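Local coordinates for 19 kDa protein (Carnation Italian ringspot virus, PDB 1RPU) that suppresses RNA silencing in the infected plant by binding short interfering RNA duplexes as a homodimer and selecting them by length, like a molecular caliper, at residues S28-P33 / L87-G92; N55-K60 / Y73-R78; R117-T122 / Q142-L147. One frame throughout, in Å; residues are numbered along the deposited sequence.

Interaction 1. Residues S28-P33 / L87-G92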
loop_
_atom_site.group_PDB
_atom_site.type_symbol
_atom_site.label_atom_id
_atom_site.label_comp_id
_atom_site.label_asym_id
_atom_site.label_seq_id
_atom_site.Cartn_x
_atom_site.Cartn_y
_atom_site.Cartn_z
ATOM N N SER C 28 9.058 -18.514 10.588
ATOM C CA SER C 28 8.227 -17.322 10.491
ATOM C C SER C 28 9.023 -16.107 10.025
ATOM O O SER C 28 10.226 -16.021 10.258
ATOM C CB SER C 28 7.615 -17.041 11.859
ATOM O OG SER C 28 7.130 -15.720 11.931
ATOM N N PRO C 29 8.361 -15.153 9.350
ATOM C CA PRO C 29 9.023 -13.943 8.855
ATOM C C PRO C 29 9.268 -12.980 10.009
ATOM O O PRO C 29 10.146 -12.111 9.932
ATOM C CB PRO C 29 8.008 -13.350 7.878
ATOM C CG PRO C 29 7.007 -14.439 7.639
ATOM C CD PRO C 29 6.948 -15.170 8.938
ATOM N N PHE C 30 8.481 -13.134 11.072
ATOM C CA PHE C 30 8.575 -12.256 12.226
ATOM C C PHE C 30 9.586 -12.669 13.281
ATOM O O PHE C 30 9.814 -13.855 13.508
ATOM C CB PHE C 30 7.192 -12.097 12.857
ATOM C CG PHE C 30 6.217 -11.342 11.992
ATOM C CD1 PHE C 30 5.050 -11.944 11.545
ATOM C CD2 PHE C 30 6.486 -10.034 11.599
ATOM C CE1 PHE C 30 4.162 -11.264 10.714
ATOM C CE2 PHE C 30 5.603 -9.344 10.768
ATOM C CZ PHE C 30 4.439 -9.963 10.325
ATOM N N LYS C 31 10.179 -11.682 13.942
ATOM C CA LYS C 31 11.182 -11.949 14.957
ATOM C C LYS C 31 10.759 -11.483 16.347
ATOM O O LYS C 31 11.562 -11.465 17.275
ATOM C CB LYS C 31 12.492 -11.275 14.562
ATOM C CG LYS C 31 12.829 -11.421 13.090
ATOM C CD LYS C 31 14.327 -11.385 12.850
ATOM C CE LYS C 31 15.003 -10.239 13.577
ATOM N NZ LYS C 31 16.471 -10.245 13.320
ATOM N N LEU C 32 9.503 -11.088 16.489
ATOM C CA LEU C 32 8.998 -10.654 17.779
ATOM C C LEU C 32 7.616 -11.216 17.940
ATOM O O LEU C 32 6.787 -11.133 17.038
ATOM C CB LEU C 32 8.914 -9.140 17.880
ATOM C CG LEU C 32 10.212 -8.368 17.747
ATOM C CD1 LEU C 32 9.941 -6.894 18.002
ATOM C CD2 LEU C 32 11.222 -8.919 18.744
ATOM N N PRO C 33 7.341 -11.792 19.105
ATOM C CA PRO C 33 6.032 -12.371 19.367
ATOM C C PRO C 33 4.900 -11.348 19.270
ATOM O O PRO C 33 5.114 -10.160 19.464
ATOM C CB PRO C 33 6.194 -12.915 20.778
ATOM C CG PRO C 33 7.134 -11.915 21.399
ATOM C CD PRO C 33 8.163 -11.776 20.328
ATOM N N LEU C 87 10.340 -1.702 14.540
ATOM C CA LEU C 87 10.948 -1.767 13.205
ATOM C C LEU C 87 11.755 -3.045 13.082
ATOM O O LEU C 87 12.125 -3.444 11.980
ATOM C CB LEU C 87 11.851 -0.550 12.921
ATOM C CG LEU C 87 11.110 0.691 12.385
ATOM C CD1 LEU C 87 12.071 1.754 11.936
ATOM C CD2 LEU C 87 10.245 0.276 11.193
ATOM N N GLY C 88 12.023 -3.692 14.214
ATOM C CA GLY C 88 12.781 -4.935 14.186
ATOM C C GLY C 88 11.875 -6.158 14.142
ATOM O O GLY C 88 12.319 -7.299 14.277
ATOM N N SER C 89 10.588 -5.885 13.969
ATOM C CA SER C 89 9.541 -6.884 13.888
ATOM C C SER C 89 9.903 -7.920 12.815
ATOM O O SER C 89 9.589 -9.112 12.942
ATOM C CB SER C 89 8.238 -6.162 13.538
ATOM O OG SER C 89 7.139 -7.035 13.478
ATOM N N TRP C 90 10.545 -7.453 11.747
ATOM C CA TRP C 90 10.982 -8.332 10.665
ATOM C C TRP C 90 12.103 -7.668 9.885
ATOM O O TRP C 90 12.364 -6.485 10.052
ATOM C CB TRP C 90 9.834 -8.686 9.715
ATOM C CG TRP C 90 9.155 -7.514 9.126
ATOM C CD1 TRP C 90 8.089 -6.841 9.646
ATOM C CD2 TRP C 90 9.512 -6.834 7.924
ATOM N NE1 TRP C 90 7.761 -5.785 8.842
ATOM C CE2 TRP C 90 8.619 -5.755 7.776
ATOM C CE3 TRP C 90 10.501 -7.030 6.952
ATOM C CZ2 TRP C 90 8.681 -4.865 6.690
ATOM C CZ3 TRP C 90 10.566 -6.142 5.869
ATOM C CH2 TRP C 90 9.659 -5.073 5.751
ATOM N N THR C 91 12.780 -8.429 9.040
ATOM C CA THR C 91 13.877 -7.881 8.258
ATOM C C THR C 91 13.860 -8.563 6.899
ATOM O O THR C 91 13.121 -9.537 6.695
ATOM C CB THR C 91 15.261 -8.169 8.920
ATOM O OG1 THR C 91 15.507 -9.583 8.904
ATOM C CG2 THR C 91 15.310 -7.671 10.367
ATOM N N GLY C 92 14.675 -8.060 5.974
ATOM C CA GLY C 92 14.732 -8.661 4.657
ATOM C C GLY C 92 15.166 -10.101 4.824
ATOM O O GLY C 92 14.620 -11.026 4.203
HETATM O O HOH W 1 17.194 -10.405 10.877
#

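Interaction 2. Residues N55-K60 / Y73-R78. With nucleotides of chain B.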
loop_
_atom_site.group_PDB
_atom_site.type_symbol
_atom_site.label_atom_id
_atom_site.label_comp_id
_atom_site.label_asym_id
_atom_site.label_seq_id
_atom_site.Cartn_x
_atom_site.Cartn_y
_atom_site.Cartn_z
ATOM N N ASN C 55 -5.495 8.020 21.581
ATOM C CA ASN C 55 -4.380 7.545 20.773
ATOM C C ASN C 55 -4.233 6.031 20.861
ATOM O O ASN C 55 -4.253 5.461 21.953
ATOM C CB ASN C 55 -3.091 8.242 21.197
ATOM C CG ASN C 55 -2.872 9.549 20.447
ATOM O OD1 ASN C 55 -3.639 10.509 20.594
ATOM N ND2 ASN C 55 -1.827 9.587 19.623
ATOM N N PRO C 56 -4.077 5.368 19.700
ATOM C CA PRO C 56 -3.926 3.931 19.438
ATOM C C PRO C 56 -2.939 3.158 20.306
ATOM O O PRO C 56 -1.897 3.677 20.708
ATOM C CB PRO C 56 -3.519 3.892 17.974
ATOM C CG PRO C 56 -4.123 5.112 17.420
ATOM C CD PRO C 56 -3.825 6.130 18.468
ATOM N N LEU C 57 -3.273 1.898 20.560
ATOM C CA LEU C 57 -2.444 1.004 21.360
ATOM C C LEU C 57 -1.248 0.520 20.535
ATOM O O LEU C 57 -0.124 0.428 21.029
ATOM C CB LEU C 57 -3.266 -0.203 21.783
ATOM C CG LEU C 57 -2.759 -0.983 22.988
ATOM C CD1 LEU C 57 -3.092 -0.206 24.258
ATOM C CD2 LEU C 57 -3.421 -2.347 23.024
ATOM N N GLY C 58 -1.507 0.200 19.273
ATOM C CA GLY C 58 -0.458 -0.283 18.400
ATOM C C GLY C 58 -0.925 -0.414 16.966
ATOM O O GLY C 58 -1.894 0.228 16.559
ATOM N N PHE C 59 -0.232 -1.236 16.190
ATOM C CA PHE C 59 -0.598 -1.432 14.803
ATOM C C PHE C 59 -0.656 -2.907 14.492
ATOM O O PHE C 59 -0.276 -3.731 15.316
ATOM C CB PHE C 59 0.412 -0.751 13.896
ATOM C CG PHE C 59 1.782 -1.367 13.928
ATOM C CD1 PHE C 59 2.127 -2.370 13.033
ATOM C CD2 PHE C 59 2.740 -0.919 14.836
ATOM C CE1 PHE C 59 3.406 -2.916 13.036
ATOM C CE2 PHE C 59 4.013 -1.455 14.847
ATOM C CZ PHE C 59 4.352 -2.459 13.944
ATOM N N LYS C 60 -1.137 -3.252 13.310
ATOM C CA LYS C 60 -1.226 -4.650 12.929
ATOM C C LYS C 60 -0.538 -4.771 11.598
ATOM O O LYS C 60 -0.614 -3.842 10.790
ATOM C CB LYS C 60 -2.693 -5.086 12.811
ATOM C CG LYS C 60 -2.879 -6.535 12.344
ATOM C CD LYS C 60 -4.348 -6.978 12.408
ATOM C CE LYS C 60 -4.529 -8.422 11.917
ATOM N NZ LYS C 60 -5.936 -8.928 12.016
ATOM N N TYR C 73 0.271 -8.116 15.877
ATOM C CA TYR C 73 -0.281 -6.879 16.384
ATOM C C TYR C 73 0.796 -6.483 17.387
ATOM O O TYR C 73 1.107 -7.257 18.293
ATOM C CB TYR C 73 -1.610 -7.083 17.109
ATOM C CG TYR C 73 -2.172 -5.779 17.640
ATOM C CD1 TYR C 73 -3.168 -5.091 16.959
ATOM C CD2 TYR C 73 -1.661 -5.212 18.799
ATOM C CE1 TYR C 73 -3.637 -3.861 17.420
ATOM C CE2 TYR C 73 -2.118 -3.996 19.272
ATOM C CZ TYR C 73 -3.102 -3.317 18.580
ATOM O OH TYR C 73 -3.508 -2.077 19.040
ATOM N N LEU C 74 1.382 -5.305 17.216
ATOM C CA LEU C 74 2.430 -4.862 18.116
ATOM C C LEU C 74 2.075 -3.546 18.797
ATOM O O LEU C 74 1.523 -2.649 18.163
ATOM C CB LEU C 74 3.750 -4.727 17.345
ATOM C CG LEU C 74 4.304 -6.052 16.783
ATOM C CD1 LEU C 74 5.491 -5.796 15.853
ATOM C CD2 LEU C 74 4.709 -6.973 17.943
ATOM N N ARG C 75 2.362 -3.447 20.093
ATOM C CA ARG C 75 2.083 -2.222 20.817
ATOM C C ARG C 75 3.137 -1.247 20.321
ATOM O O ARG C 75 4.285 -1.622 20.115
ATOM C CB ARG C 75 2.230 -2.411 22.337
ATOM C CG ARG C 75 1.581 -3.662 22.945
ATOM C CD ARG C 75 0.149 -3.804 22.515
ATOM N NE ARG C 75 -0.620 -4.832 23.231
ATOM C CZ ARG C 75 -0.859 -4.830 24.544
ATOM N NH1 ARG C 75 -0.380 -3.863 25.308
ATOM N NH2 ARG C 75 -1.622 -5.770 25.088
ATOM N N TYR C 76 2.743 0.002 20.132
ATOM C CA TYR C 76 3.631 1.056 19.643
ATOM C C TYR C 76 3.136 2.372 20.239
ATOM O O TYR C 76 2.007 2.773 19.978
ATOM C CB TYR C 76 3.541 1.093 18.123
ATOM C CG TYR C 76 4.132 2.308 17.485
ATOM C CD1 TYR C 76 5.474 2.629 17.664
ATOM C CD2 TYR C 76 3.361 3.133 16.680
ATOM C CE1 TYR C 76 6.039 3.749 17.052
ATOM C CE2 TYR C 76 3.917 4.253 16.056
ATOM C CZ TYR C 76 5.254 4.548 16.246
ATOM O OH TYR C 76 5.821 5.613 15.598
ATOM N N ASP C 77 3.950 3.045 21.050
ATOM C CA ASP C 77 3.491 4.292 21.654
ATOM C C ASP C 77 3.984 5.546 20.944
ATOM O O ASP C 77 3.946 6.637 21.503
ATOM C CB ASP C 77 3.872 4.360 23.133
ATOM C CG ASP C 77 5.371 4.485 23.355
ATOM O OD1 ASP C 77 6.110 4.823 22.406
ATOM O OD2 ASP C 77 5.807 4.258 24.501
ATOM N N ARG C 78 4.458 5.394 19.719
ATOM C CA ARG C 78 4.907 6.543 18.954
ATOM C C ARG C 78 6.212 7.191 19.405
ATOM O O ARG C 78 6.625 8.193 18.837
ATOM C CB ARG C 78 3.787 7.588 18.904
ATOM C CG ARG C 78 2.493 7.029 18.315
ATOM C CD ARG C 78 1.368 8.055 18.252
ATOM N NE ARG C 78 0.837 8.410 19.568
ATOM C CZ ARG C 78 0.299 7.540 20.418
ATOM N NH1 ARG C 78 0.223 6.246 20.094
ATOM N NH2 ARG C 78 -0.174 7.964 21.584
ATOM O OP3 C B 1 -7.059 -2.672 15.819
ATOM P P C B 1 -8.061 -2.567 16.956
ATOM O OP1 C B 1 -7.670 -1.484 17.952
ATOM O OP2 C B 1 -9.509 -2.461 16.510
ATOM O "O5'" C B 1 -7.952 -3.971 17.763
ATOM C "C5'" C B 1 -6.699 -4.385 18.320
ATOM C "C4'" C B 1 -6.842 -5.734 18.964
ATOM O "O4'" C B 1 -7.669 -5.616 20.152
ATOM C "C3'" C B 1 -7.565 -6.773 18.130
ATOM O "O3'" C B 1 -6.700 -7.391 17.198
ATOM C "C2'" C B 1 -8.018 -7.750 19.196
ATOM O "O2'" C B 1 -6.942 -8.545 19.651
ATOM C "C1'" C B 1 -8.446 -6.786 20.300
ATOM N N1 C B 1 -9.858 -6.409 20.196
ATOM C C2 C B 1 -10.808 -7.259 20.749
ATOM O O2 C B 1 -10.423 -8.314 21.271
ATOM N N3 C B 1 -12.115 -6.913 20.703
ATOM C C4 C B 1 -12.481 -5.767 20.130
ATOM N N4 C B 1 -13.776 -5.453 20.143
ATOM C C5 C B 1 -11.533 -4.887 19.527
ATOM C C6 C B 1 -10.240 -5.245 19.583
ATOM P P G B 2 -7.325 -8.158 15.941
ATOM O OP1 G B 2 -6.194 -8.711 15.154
ATOM O OP2 G B 2 -8.316 -7.253 15.293
ATOM O "O5'" G B 2 -8.117 -9.365 16.598
ATOM C "C5'" G B 2 -7.423 -10.364 17.323
ATOM C "C4'" G B 2 -8.386 -11.409 17.809
ATOM O "O4'" G B 2 -9.332 -10.790 18.718
ATOM C "C3'" G B 2 -9.274 -12.010 16.738
ATOM O "O3'" G B 2 -8.598 -13.027 16.013
ATOM C "C2'" G B 2 -10.415 -12.558 17.576
ATOM O "O2'" G B 2 -10.035 -13.735 18.258
ATOM C "C1'" G B 2 -10.588 -11.433 18.597
ATOM N N9 G B 2 -11.592 -10.438 18.226
ATOM C C8 G B 2 -11.385 -9.193 17.685
ATOM N N7 G B 2 -12.492 -8.527 17.492
ATOM C C5 G B 2 -13.489 -9.390 17.928
ATOM C C6 G B 2 -14.909 -9.227 17.975
ATOM O O6 G B 2 -15.595 -8.247 17.632
ATOM N N1 G B 2 -15.530 -10.363 18.485
ATOM C C2 G B 2 -14.886 -11.501 18.899
ATOM N N2 G B 2 -15.661 -12.485 19.367
ATOM N N3 G B 2 -13.576 -11.664 18.862
ATOM C C4 G B 2 -12.945 -10.577 18.371
#

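Interaction 3. Residues R117-T122 / Q142-L147. With nucleotides of chain A.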
loop_
_atom_site.group_PDB
_atom_site.type_symbol
_atom_site.label_atom_id
_atom_site.label_comp_id
_atom_site.label_asym_id
_atom_site.label_seq_id
_atom_site.Cartn_x
_atom_site.Cartn_y
_atom_site.Cartn_z
ATOM N N ARG C 117 -3.667 4.042 12.686
ATOM C CA ARG C 117 -4.440 5.286 12.696
ATOM C C ARG C 117 -5.367 5.371 11.488
ATOM O O ARG C 117 -5.500 6.432 10.882
ATOM C CB ARG C 117 -3.508 6.503 12.715
ATOM C CG ARG C 117 -2.836 6.758 14.062
ATOM C CD ARG C 117 -1.603 7.642 13.905
ATOM N NE ARG C 117 -1.907 9.056 13.701
ATOM C CZ ARG C 117 -1.017 9.956 13.272
ATOM N NH1 ARG C 117 0.233 9.581 12.998
ATOM N NH2 ARG C 117 -1.370 11.232 13.120
ATOM N N GLY C 118 -5.985 4.246 11.134
ATOM C CA GLY C 118 -6.906 4.220 10.007
ATOM C C GLY C 118 -6.354 3.923 8.613
ATOM O O GLY C 118 -6.958 3.169 7.841
ATOM N N VAL C 119 -5.220 4.531 8.279
ATOM C CA VAL C 119 -4.576 4.341 6.984
ATOM C C VAL C 119 -4.036 2.916 6.912
ATOM O O VAL C 119 -3.503 2.401 7.895
ATOM C CB VAL C 119 -3.391 5.317 6.828
ATOM C CG1 VAL C 119 -2.776 5.191 5.448
ATOM C CG2 VAL C 119 -3.848 6.736 7.091
ATOM N N SER C 120 -4.170 2.280 5.755
ATOM C CA SER C 120 -3.687 0.919 5.563
ATOM C C SER C 120 -2.809 0.846 4.326
ATOM O O SER C 120 -3.241 1.236 3.255
ATOM C CB SER C 120 -4.859 -0.016 5.372
ATOM O OG SER C 120 -4.447 -1.191 4.693
ATOM N N VAL C 121 -1.591 0.339 4.446
ATOM C CA VAL C 121 -0.704 0.244 3.282
ATOM C C VAL C 121 -0.485 -1.206 2.894
ATOM O O VAL C 121 -0.175 -2.023 3.754
ATOM C CB VAL C 121 0.686 0.848 3.574
ATOM C CG1 VAL C 121 1.563 0.735 2.346
ATOM C CG2 VAL C 121 0.553 2.304 4.010
ATOM N N THR C 122 -0.643 -1.542 1.617
ATOM C CA THR C 122 -0.410 -2.918 1.203
ATOM C C THR C 122 0.579 -3.000 0.050
ATOM O O THR C 122 0.387 -2.372 -0.982
ATOM C CB THR C 122 -1.699 -3.628 0.779
ATOM O OG1 THR C 122 -2.575 -3.751 1.901
ATOM C CG2 THR C 122 -1.378 -5.021 0.267
ATOM N N GLN C 142 7.929 2.652 8.137
ATOM C CA GLN C 142 8.367 3.804 8.914
ATOM C C GLN C 142 7.615 5.089 8.615
ATOM O O GLN C 142 7.372 5.886 9.511
ATOM C CB GLN C 142 9.875 4.022 8.783
ATOM C CG GLN C 142 10.470 3.532 7.493
ATOM C CD GLN C 142 11.978 3.337 7.596
ATOM O OE1 GLN C 142 12.491 2.876 8.626
ATOM N NE2 GLN C 142 12.696 3.668 6.520
ATOM N N GLU C 143 7.235 5.303 7.366
ATOM C CA GLU C 143 6.494 6.510 7.038
ATOM C C GLU C 143 5.124 6.449 7.701
ATOM O O GLU C 143 4.718 7.376 8.391
ATOM C CB GLU C 143 6.388 6.654 5.527
ATOM C CG GLU C 143 7.760 6.929 4.913
ATOM C CD GLU C 143 7.786 6.811 3.396
ATOM O OE1 GLU C 143 7.301 5.788 2.842
ATOM O OE2 GLU C 143 8.309 7.750 2.756
ATOM N N LEU C 144 4.422 5.338 7.535
ATOM C CA LEU C 144 3.111 5.220 8.142
ATOM C C LEU C 144 3.183 5.430 9.634
ATOM O O LEU C 144 2.304 6.056 10.215
ATOM C CB LEU C 144 2.497 3.851 7.848
ATOM C CG LEU C 144 1.125 3.584 8.475
ATOM C CD1 LEU C 144 0.119 4.628 8.034
ATOM C CD2 LEU C 144 0.663 2.205 8.081
ATOM N N LEU C 145 4.234 4.923 10.269
ATOM C CA LEU C 145 4.346 5.066 11.719
ATOM C C LEU C 145 4.827 6.444 12.174
ATOM O O LEU C 145 4.828 6.745 13.363
ATOM C CB LEU C 145 5.260 3.977 12.297
ATOM C CG LEU C 145 4.897 2.506 12.043
ATOM C CD1 LEU C 145 5.951 1.654 12.700
ATOM C CD2 LEU C 145 3.515 2.153 12.585
ATOM N N GLN C 146 5.212 7.290 11.229
ATOM C CA GLN C 146 5.692 8.613 11.577
ATOM C C GLN C 146 4.912 9.763 10.934
ATOM O O GLN C 146 5.414 10.884 10.853
ATOM C CB GLN C 146 7.167 8.734 11.205
ATOM C CG GLN C 146 8.099 7.863 12.023
ATOM C CD GLN C 146 9.539 7.942 11.537
ATOM O OE1 GLN C 146 9.860 7.489 10.436
ATOM N NE2 GLN C 146 10.413 8.522 12.356
ATOM N N LEU C 147 3.699 9.496 10.463
ATOM C CA LEU C 147 2.892 10.555 9.860
ATOM C C LEU C 147 2.583 11.548 10.968
ATOM O O LEU C 147 2.153 11.140 12.045
ATOM C CB LEU C 147 1.574 10.004 9.320
ATOM C CG LEU C 147 1.513 9.285 7.976
ATOM C CD1 LEU C 147 0.130 8.671 7.813
ATOM C CD2 LEU C 147 1.802 10.253 6.854
ATOM P P A A 11 -5.137 -9.354 4.779
ATOM O OP1 A A 11 -4.121 -9.115 5.836
ATOM O OP2 A A 11 -6.335 -10.183 5.075
ATOM O "O5'" A A 11 -5.625 -7.938 4.238
ATOM C "C5'" A A 11 -4.758 -6.814 4.289
ATOM C "C4'" A A 11 -5.404 -5.613 3.642
ATOM O "O4'" A A 11 -5.832 -5.971 2.301
ATOM C "C3'" A A 11 -6.686 -5.074 4.261
ATOM O "O3'" A A 11 -6.434 -4.248 5.394
ATOM C "C2'" A A 11 -7.216 -4.236 3.109
ATOM O "O2'" A A 11 -6.476 -3.041 2.967
ATOM C "C1'" A A 11 -6.928 -5.155 1.922
ATOM N N9 A A 11 -8.063 -6.020 1.609
ATOM C C8 A A 11 -8.263 -7.323 1.981
ATOM N N7 A A 11 -9.388 -7.834 1.538
ATOM C C5 A A 11 -9.965 -6.795 0.826
ATOM C C6 A A 11 -11.168 -6.696 0.098
ATOM N N6 A A 11 -12.040 -7.698 -0.046
ATOM N N1 A A 11 -11.445 -5.512 -0.489
ATOM C C2 A A 11 -10.572 -4.505 -0.352
ATOM N N3 A A 11 -9.408 -4.480 0.297
ATOM C C4 A A 11 -9.162 -5.669 0.869
ATOM P P C A 12 -7.651 -3.816 6.358
ATOM O OP1 C A 12 -7.045 -3.178 7.551
ATOM O OP2 C A 12 -8.578 -4.966 6.525
ATOM O "O5'" C A 12 -8.415 -2.679 5.549
ATOM C "C5'" C A 12 -7.865 -1.382 5.445
ATOM C "C4'" C A 12 -8.739 -0.514 4.579
ATOM O "O4'" C A 12 -8.924 -1.173 3.300
ATOM C "C3'" C A 12 -10.158 -0.249 5.059
ATOM O "O3'" C A 12 -10.179 0.841 5.970
ATOM C "C2'" C A 12 -10.833 0.148 3.759
ATOM O "O2'" C A 12 -10.458 1.458 3.385
ATOM C "C1'" C A 12 -10.210 -0.859 2.790
ATOM N N1 C A 12 -10.987 -2.104 2.721
ATOM C C2 C A 12 -11.968 -2.223 1.742
ATOM O O2 C A 12 -12.137 -1.284 0.943
ATOM N N3 C A 12 -12.709 -3.352 1.687
ATOM C C4 C A 12 -12.496 -4.334 2.562
ATOM N N4 C A 12 -13.264 -5.422 2.478
ATOM C C5 C A 12 -11.491 -4.243 3.565
ATOM C C6 C A 12 -10.763 -3.123 3.606
#

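Interaction 1. Residues S28-P33 / L87-G92
One carbonyl oxygen, that of Ser89, serves as the meeting point of two loops far apart in sequence. Lys31 N donates to Ser89 O over 2.8 Å in a nearly straight bond (166° at the hydrogen), coming in tilted from the carbonyl plane. The same oxygen lies in the plane of the Phe30 ring, at its edge beside CD2, and receives a CH contact from Phe30 CA at 3.4 Å. Phe30 also meets the indole of Trp90, its CE2 3.7 Å from Trp90 CD1, with the two ring planes 72° apart in an oblique pairing. With chi1 at 56°, Trp90 places its indole between its own backbone N and carbonyl carbon, turned back into the core, where Trp63 meets it edge-to-face, while Trp90 CB stays 3.4 Å from Pro29 O. Ser89 OG, 3.6 Å from Phe30 CD2, is hydrogen-bonded to Glu61. On the outer side the Lys31 chain bends at chi3 and crosses Thr91 at about a right angle; a bridging water accepts from Lys31 NZ at 2.6 Å and is hydrogen-bonded to Thr91 OG1 at 2.7 Å. Leading into the contact, Ser28 OG accepts from Phe30 N at 3.0 Å, an ST turn, and after it Thr91 is the N-cap of helix 92-100. This is loop-to-loop packing, tying the segment after helix 10-17 to the helix-to-helix connection over the sheet of the p19 core.

Interaction 2. Residues N55-K60 / Y73-R78
Phe59 and Leu74 share one face of the hairpin and run together in one direction, Phe59 CZ 4.0 Å from Leu74 CD1. Tyr76, from the loop beyond, crosses Phe59 obliquely and sets its CB in the plane of the Phe59 ring, at the edge. Both pack toward helix 80-86, Phe59 also meets helix 130-145, and Tyr76 OH bonds to Leu145 O. Lys60 and Tyr73 occupy the other face. Tyr73 CG stands anti to the backbone N (chi1 180°), which swings the ring back across the neighbouring strand: Phe59 O sits 3.5 Å above one face, and the hydroxyl reaches Leu57 CB. With no side chain, Gly58 lets its CA come 3.1 Å from Leu74 O and 4.0 Å from Arg75 CA. Leu57 runs alongside Arg75, its CD2 resting over a face of the guanidinium, whose NE bonds to Glu35 O and NH2 to Glu41. Between the two faces, Phe59 N to Leu74 O and Leu74 N to Phe59 O, both 3.0 Å, form the hydrogen-bonded antiparallel pair; Tyr76 N donates to Leu57 O just past the strand ends. Tyr73 CE1 approaches C5' of C1 of chain B, and Lys60, extended, gives NZ to OP1 of G2 of chain B at 3.2 Å. The hairpin thus meets the duplex end at the sugar-phosphate backbone, by ring packing on C5' and a lysine-phosphate bond, consistent with recognition that does not read bases.

Interaction 3. Residues R117-T122 / Q142-L147
Strand 119-126, the outermost of its own chain's p19 sheet, packs on the last turn of helix 130-145, in a helix layer on one face of a sheet whose other face meets the RNA. Val119 and Val121 of strand 119-126 direct their side chains to the helix, while Ser120 between them faces the nucleic acid. Leu144 is the helix residue that meets both valines, running antiparallel to their side chains as it passes them. Its CG is anti to the backbone N (chi1 178°), which carries the two methyls out over the strand: Leu144 CD1 lies 3.8 Å from Val119 CB, and Leu144 CD2 lies 4.1 Å from Val121 CG2. Beyond the helix, Leu147 adds a looser contact through CD1, 4.5 Å from Val119 CG2. Ile114 and Phe116 of strand 109-116 border Leu144 as well, so the leucine spans two strands. The packing extends across the dimer interface: Val119 touches His132 and Val121 touches Met136, both of the second subunit, and residues 120-122 form an antiparallel ladder with a strand of that subunit, making one sheet of the two. On the other face of the strand, Ser120 CB approaches C5' of C12 of chain A at 3.3 Å, and Ser120 OG is 3.2 Å from O2' of A11 of chain A. Thr122 OG1 points to the same side, near the ribose of A11 of chain A, and is hydrogen-bonded to Ser113. At the turn before the strand the Arg117 chain bends at chi3, and NH2 reaches Thr148 O, just past the helix-side segment. Its other terminal nitrogen, Arg117 NH1, donates to Leu147 O over 2.7 Å at 170°, with the acceptor only 2° out of the guanidinium plane.

How the interactions relate
Interactions 2 and 3 share the chain's four-stranded antiparallel sheet; interaction 1 joins loops packed against it. Along the chain, interaction 2 falls between the two segments of interaction 1, and interaction 3 follows both. Interaction 2 lies in the hairpin 58-65/68-75 and interaction 3 on strand 119-126; their centres are about 11 Å apart, with Pro56 CG packed on Arg117 CG and Tyr76 OH probably hydrogen-bonded to Leu145 O. The centre of interaction 1, about 16 and 18 Å from those of interactions 2 and 3, touches the hairpin through Ser89 on Leu74. The sheet presents the hairpin to the duplex end and strand 119-126, at the dimer interface, to nucleotides 11 and 12 of chain A, consistent with a length-measuring caliper.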